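Local coordinates for importin subunit beta-1 (Saccharomyces cerevisiae, PDB 5OWU), which carries proteins into the nucleus as the importin beta subunit, working through importin alpha, which recognises the classical nuclear localization signal of the cargo, at residues T778-I783 against Q824-D829; G760-L765 against V803-D808. All blocks are in the same frame, centred on the assembly; numbering follows the deposited sequence.

Contact 1 of 2, residues T778-I783 against Q824-D829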
loop_
_atom_site.group_PDB
_atom_site.type_symbol
_atom_site.label_atom_id
_atom_site.label_comp_id
_atom_site.label_asym_id
_atom_site.label_seq_id
_atom_site.Cartn_x
_atom_site.Cartn_y
_atom_site.Cartn_z
ATOM N N THR A 778 -2.122 23.274 -21.877
ATOM C CA THR A 778 -2.285 21.894 -21.422
ATOM C C THR A 778 -1.239 21.534 -20.369
ATOM O O THR A 778 -1.553 20.948 -19.317
ATOM C CB THR A 778 -2.189 20.958 -22.630
ATOM O OG1 THR A 778 -3.372 21.080 -23.425
ATOM C CG2 THR A 778 -2.025 19.509 -22.211
ATOM N N ILE A 779 0.023 21.872 -20.643
ATOM C CA ILE A 779 1.085 21.552 -19.696
ATOM C C ILE A 779 0.844 22.278 -18.383
ATOM O O ILE A 779 1.029 21.713 -17.298
ATOM C CB ILE A 779 2.454 21.899 -20.307
ATOM C CG1 ILE A 779 2.707 21.007 -21.534
ATOM C CG2 ILE A 779 3.577 21.720 -19.278
ATOM C CD1 ILE A 779 3.872 21.431 -22.367
ATOM N N PHE A 780 0.388 23.531 -18.457
ATOM C CA PHE A 780 0.132 24.284 -17.236
ATOM C C PHE A 780 -1.032 23.697 -16.450
ATOM O O PHE A 780 -1.004 23.718 -15.215
ATOM C CB PHE A 780 -0.107 25.755 -17.568
ATOM C CG PHE A 780 1.113 26.600 -17.399
ATOM C CD1 PHE A 780 1.388 27.191 -16.182
ATOM C CD2 PHE A 780 2.006 26.780 -18.447
ATOM C CE1 PHE A 780 2.518 27.963 -16.012
ATOM C CE2 PHE A 780 3.135 27.550 -18.284
ATOM C CZ PHE A 780 3.394 28.140 -17.060
ATOM N N GLN A 781 -2.044 23.151 -17.132
ATOM C CA GLN A 781 -3.100 22.434 -16.422
ATOM C C GLN A 781 -2.518 21.263 -15.641
ATOM O O GLN A 781 -2.849 21.052 -14.463
ATOM C CB GLN A 781 -4.164 21.940 -17.403
ATOM C CG GLN A 781 -4.949 23.044 -18.101
ATOM C CD GLN A 781 -5.826 22.512 -19.228
ATOM O OE1 GLN A 781 -6.155 21.323 -19.267
ATOM N NE2 GLN A 781 -6.196 23.390 -20.156
ATOM N N PHE A 782 -1.635 20.488 -16.281
ATOM C CA PHE A 782 -0.989 19.408 -15.541
ATOM C C PHE A 782 -0.235 19.949 -14.327
ATOM O O PHE A 782 -0.342 19.411 -13.217
ATOM C CB PHE A 782 -0.038 18.622 -16.436
ATOM C CG PHE A 782 0.751 17.601 -15.685
ATOM C CD1 PHE A 782 0.181 16.384 -15.344
ATOM C CD2 PHE A 782 2.044 17.873 -15.276
ATOM C CE1 PHE A 782 0.898 15.449 -14.629
ATOM C CE2 PHE A 782 2.767 16.940 -14.563
ATOM C CZ PHE A 782 2.192 15.727 -14.238
ATOM N N ILE A 783 0.552 21.008 -14.526
ATOM C CA ILE A 783 1.352 21.545 -13.430
ATOM C C ILE A 783 0.446 21.963 -12.280
ATOM O O ILE A 783 0.758 21.726 -11.105
ATOM C CB ILE A 783 2.234 22.705 -13.930
ATOM C CG1 ILE A 783 3.213 22.191 -14.999
ATOM C CG2 ILE A 783 2.993 23.333 -12.767
ATOM C CD1 ILE A 783 4.141 23.245 -15.593
ATOM N N GLN A 824 -0.758 34.042 -12.533
ATOM C CA GLN A 824 -1.738 33.322 -11.734
ATOM C C GLN A 824 -1.244 33.165 -10.302
ATOM O O GLN A 824 -0.085 32.807 -10.067
ATOM C CB GLN A 824 -2.012 31.953 -12.350
ATOM C CG GLN A 824 -2.381 32.010 -13.814
ATOM C CD GLN A 824 -2.800 30.660 -14.341
ATOM O OE1 GLN A 824 -3.842 30.127 -13.953
ATOM N NE2 GLN A 824 -1.981 30.086 -15.211
ATOM N N ASP A 825 -2.135 33.427 -9.345
ATOM C CA ASP A 825 -1.778 33.268 -7.941
ATOM C C ASP A 825 -1.229 31.878 -7.666
ATOM O O ASP A 825 -0.272 31.723 -6.903
ATOM C CB ASP A 825 -2.989 33.534 -7.044
ATOM C CG ASP A 825 -3.280 35.014 -6.861
ATOM O OD1 ASP A 825 -2.377 35.845 -7.087
ATOM O OD2 ASP A 825 -4.417 35.345 -6.472
ATOM N N TRP A 826 -1.824 30.844 -8.266
ATOM C CA TRP A 826 -1.386 29.495 -7.926
ATOM C C TRP A 826 0.024 29.224 -8.440
ATOM O O TRP A 826 0.790 28.511 -7.784
ATOM C CB TRP A 826 -2.387 28.454 -8.445
ATOM C CG TRP A 826 -2.355 28.192 -9.924
ATOM C CD1 TRP A 826 -3.183 28.722 -10.865
ATOM C CD2 TRP A 826 -1.462 27.312 -10.623
ATOM N NE1 TRP A 826 -2.859 28.239 -12.110
ATOM C CE2 TRP A 826 -1.807 27.370 -11.990
ATOM C CE3 TRP A 826 -0.404 26.485 -10.228
ATOM C CZ2 TRP A 826 -1.130 26.637 -12.964
ATOM C CZ3 TRP A 826 0.269 25.755 -11.200
ATOM C CH2 TRP A 826 -0.099 25.838 -12.552
ATOM N N VAL A 827 0.404 29.813 -9.576
ATOM C CA VAL A 827 1.773 29.651 -10.071
ATOM C C VAL A 827 2.762 30.320 -9.122
ATOM O O VAL A 827 3.731 29.700 -8.669
ATOM C CB VAL A 827 1.896 30.207 -11.503
ATOM C CG1 VAL A 827 3.340 30.117 -12.011
ATOM C CG2 VAL A 827 0.968 29.461 -12.438
ATOM N N ILE A 828 2.533 31.598 -8.812
ATOM C CA ILE A 828 3.421 32.326 -7.906
ATOM C C ILE A 828 3.536 31.594 -6.573
ATOM O O ILE A 828 4.639 31.332 -6.072
ATOM C CB ILE A 828 2.912 33.768 -7.720
ATOM C CG1 ILE A 828 3.002 34.541 -9.044
ATOM C CG2 ILE A 828 3.689 34.487 -6.614
ATOM C CD1 ILE A 828 1.984 35.670 -9.184
ATOM N N ASP A 829 2.390 31.251 -5.980
ATOM C CA ASP A 829 2.387 30.566 -4.691
ATOM C C ASP A 829 3.137 29.243 -4.764
ATOM O O ASP A 829 3.867 28.888 -3.833
ATOM C CB ASP A 829 0.949 30.341 -4.226
ATOM C CG ASP A 829 0.215 31.641 -3.942
ATOM O OD1 ASP A 829 0.884 32.690 -3.820
ATOM O OD2 ASP A 829 -1.030 31.611 -3.833
#

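Contact 2 of 2, residues G760-L765 against V803-D808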
loop_
_atom_site.group_PDB
_atom_site.type_symbol
_atom_site.label_atom_id
_atom_site.label_comp_id
_atom_site.label_asym_id
_atom_site.label_seq_id
_atom_site.Cartn_x
_atom_site.Cartn_y
_atom_site.Cartn_z
ATOM N N GLY A 760 10.726 15.644 -20.971
ATOM C CA GLY A 760 11.496 15.223 -22.124
ATOM C C GLY A 760 11.129 15.993 -23.380
ATOM O O GLY A 760 11.994 16.328 -24.190
ATOM N N ILE A 761 9.838 16.288 -23.553
ATOM C CA ILE A 761 9.382 16.989 -24.752
ATOM C C ILE A 761 9.888 18.424 -24.749
ATOM O O ILE A 761 10.397 18.926 -25.756
ATOM C CB ILE A 761 7.847 16.924 -24.847
ATOM C CG1 ILE A 761 7.428 15.532 -25.313
ATOM C CG2 ILE A 761 7.296 17.981 -25.790
ATOM C CD1 ILE A 761 5.939 15.247 -25.166
ATOM N N VAL A 762 9.763 19.104 -23.612
ATOM C CA VAL A 762 10.223 20.484 -23.536
ATOM C C VAL A 762 11.736 20.553 -23.719
ATOM O O VAL A 762 12.250 21.474 -24.362
ATOM C CB VAL A 762 9.760 21.111 -22.209
ATOM C CG1 VAL A 762 10.403 22.474 -21.985
ATOM C CG2 VAL A 762 8.253 21.235 -22.232
ATOM N N ALA A 763 12.472 19.575 -23.181
ATOM C CA ALA A 763 13.913 19.529 -23.422
ATOM C C ALA A 763 14.215 19.313 -24.901
ATOM O O ALA A 763 15.052 20.008 -25.484
ATOM C CB ALA A 763 14.559 18.426 -22.584
ATOM N N GLY A 764 13.542 18.348 -25.527
ATOM C CA GLY A 764 13.830 18.036 -26.916
ATOM C C GLY A 764 13.485 19.163 -27.867
ATOM O O GLY A 764 14.198 19.391 -28.848
ATOM N N LEU A 765 12.408 19.893 -27.588
ATOM C CA LEU A 765 11.954 20.974 -28.447
ATOM C C LEU A 765 12.384 22.341 -27.936
ATOM O O LEU A 765 11.741 23.345 -28.259
ATOM C CB LEU A 765 10.437 20.916 -28.593
ATOM C CG LEU A 765 9.891 19.573 -29.078
ATOM C CD1 LEU A 765 8.374 19.643 -29.196
ATOM C CD2 LEU A 765 10.527 19.171 -30.405
ATOM N N VAL A 803 8.346 22.743 -11.323
ATOM C CA VAL A 803 8.764 24.140 -11.297
ATOM C C VAL A 803 9.830 24.377 -12.370
ATOM O O VAL A 803 9.880 25.453 -12.999
ATOM C CB VAL A 803 9.228 24.507 -9.869
ATOM C CG1 VAL A 803 10.618 23.978 -9.575
ATOM C CG2 VAL A 803 9.160 26.000 -9.646
ATOM N N GLY A 804 10.652 23.360 -12.643
ATOM C CA GLY A 804 11.564 23.440 -13.774
ATOM C C GLY A 804 10.845 23.662 -15.094
ATOM O O GLY A 804 11.280 24.464 -15.922
ATOM N N LEU A 805 9.737 22.947 -15.311
ATOM C CA LEU A 805 8.927 23.181 -16.502
ATOM C C LEU A 805 8.455 24.622 -16.568
ATOM O O LEU A 805 8.469 25.243 -17.641
ATOM C CB LEU A 805 7.717 22.246 -16.522
ATOM C CG LEU A 805 7.920 20.817 -17.013
ATOM C CD1 LEU A 805 6.667 20.006 -16.730
ATOM C CD2 LEU A 805 8.252 20.800 -18.503
ATOM N N ILE A 806 8.005 25.171 -15.434
ATOM C CA ILE A 806 7.555 26.565 -15.436
ATOM C C ILE A 806 8.664 27.462 -15.976
ATOM O O ILE A 806 8.450 28.295 -16.877
ATOM C CB ILE A 806 7.109 26.990 -14.025
ATOM C CG1 ILE A 806 5.938 26.120 -13.554
ATOM C CG2 ILE A 806 6.701 28.463 -14.016
ATOM C CD1 ILE A 806 5.482 26.398 -12.116
ATOM N N GLY A 807 9.883 27.258 -15.473
ATOM C CA GLY A 807 10.993 28.108 -15.882
ATOM C C GLY A 807 11.403 27.914 -17.333
ATOM O O GLY A 807 11.538 28.886 -18.085
ATOM N N ASP A 808 11.625 26.662 -17.742
ATOM C CA ASP A 808 12.120 26.388 -19.092
ATOM C C ASP A 808 11.112 26.823 -20.149
ATOM O O ASP A 808 11.474 27.457 -21.151
ATOM C CB ASP A 808 12.432 24.900 -19.249
ATOM C CG ASP A 808 13.484 24.408 -18.265
ATOM O OD1 ASP A 808 14.185 25.245 -17.657
ATOM O OD2 ASP A 808 13.614 23.173 -18.110
#

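Contact 1 of 2, residues T778-I783 against Q824-D829
W826 reaches across from helix 825-836 to F780 and I783 of helix 776-788, making a buried, largely apolar contact between HEAT repeats 18 and 19. The two short segments cross at 60° with their axes 11.7 Å apart, a gap bridged by large side chains. The six-membered end of the indole does the touching: W826 CH2 lies 3.5 Å from the backbone F780 O, and CZ3 lies 4.0 Å from I783 CG2, which meets the indole at its edge, in plane. With CG placed between backbone N and carbonyl carbon (chi1 75°), the W826 ring reaches across while one face of its six-membered part lies under V827 CG2, 3.4 Å above the plane. That methyl also touches the edge of the F780 ring, 4.2 Å from CE1; W826 CZ2 lies at the same edge, 4.1 Å from F780 CD1. A weak bond of 2.8 Å joins W826 NE1 to Q824 OE1 of the N-cap residue. Replacing W826 by an alanine would remove the indole, and is likely to leave a gap beside F780 and I783 and Q824 OE1 without its mate. F821 and Y822 add further rings around F780. Such packing between successive repeats is characteristic of a HEAT-repeat solenoid.

Contact 2 of 2, residues G760-L765 against V803-D808
V762 points its two methyls at helix 796-812 and divides them between two residues one helical turn apart, CG2 going to L805 and CG1 to D808. The L805 side chain starts out across the line between the segments, but its end turns nearer: CG lies anti to the carbonyl carbon (chi1 -81°), and the CD2 branch is carried forward to V762. CD2 comes 3.8 Å from V762 CG2 and 4.0 Å from V762 CB, two side chains meeting at a slant, branch against branch. The other methyl, V762 CG1, stands 4.2 Å from D808 CB, so the aspartate meets it through its methylene. The polar end is engaged outside the contact, D808 OD1 accepting a hydrogen bond from W850 NE1. One aspartate thus offers carbon to HEAT repeat 17 while its carboxylate is held by helix 842-860. The interface is small, 112 Å² in all, and the nearest CA atoms, those of V762 and D808, are 7.6 Å apart. Around it, L805 also packs on L755 and Y758, earlier in helix 741-764, while I761 of that helix, and L765 just after its end, pack on helix 718-732, and V803 and I806 touch helix 825-836.

In the fold
Contacts 1 and 2 show how a solenoid is built from overlapping neighbours: their centres are 14 Å apart, on the same side of the chain's centre. Along the sequence their segments alternate, 760-765, 778-783, 803-808, 824-829. Contact 2 joins HEAT repeats 17 and 18, and contact 1 joins repeats 18 and 19. Repeat 18 supplies a helix to each, 776-788 to contact 1 and 796-812 to contact 2. The two touch directly, I783 CD1 packing 3.8 Å from L805 CB and V827 CG1 lying 4.2 Å from I806 CG2. Continuous apolar packing therefore runs through three successive repeats at the C-terminal end of the importin superhelix.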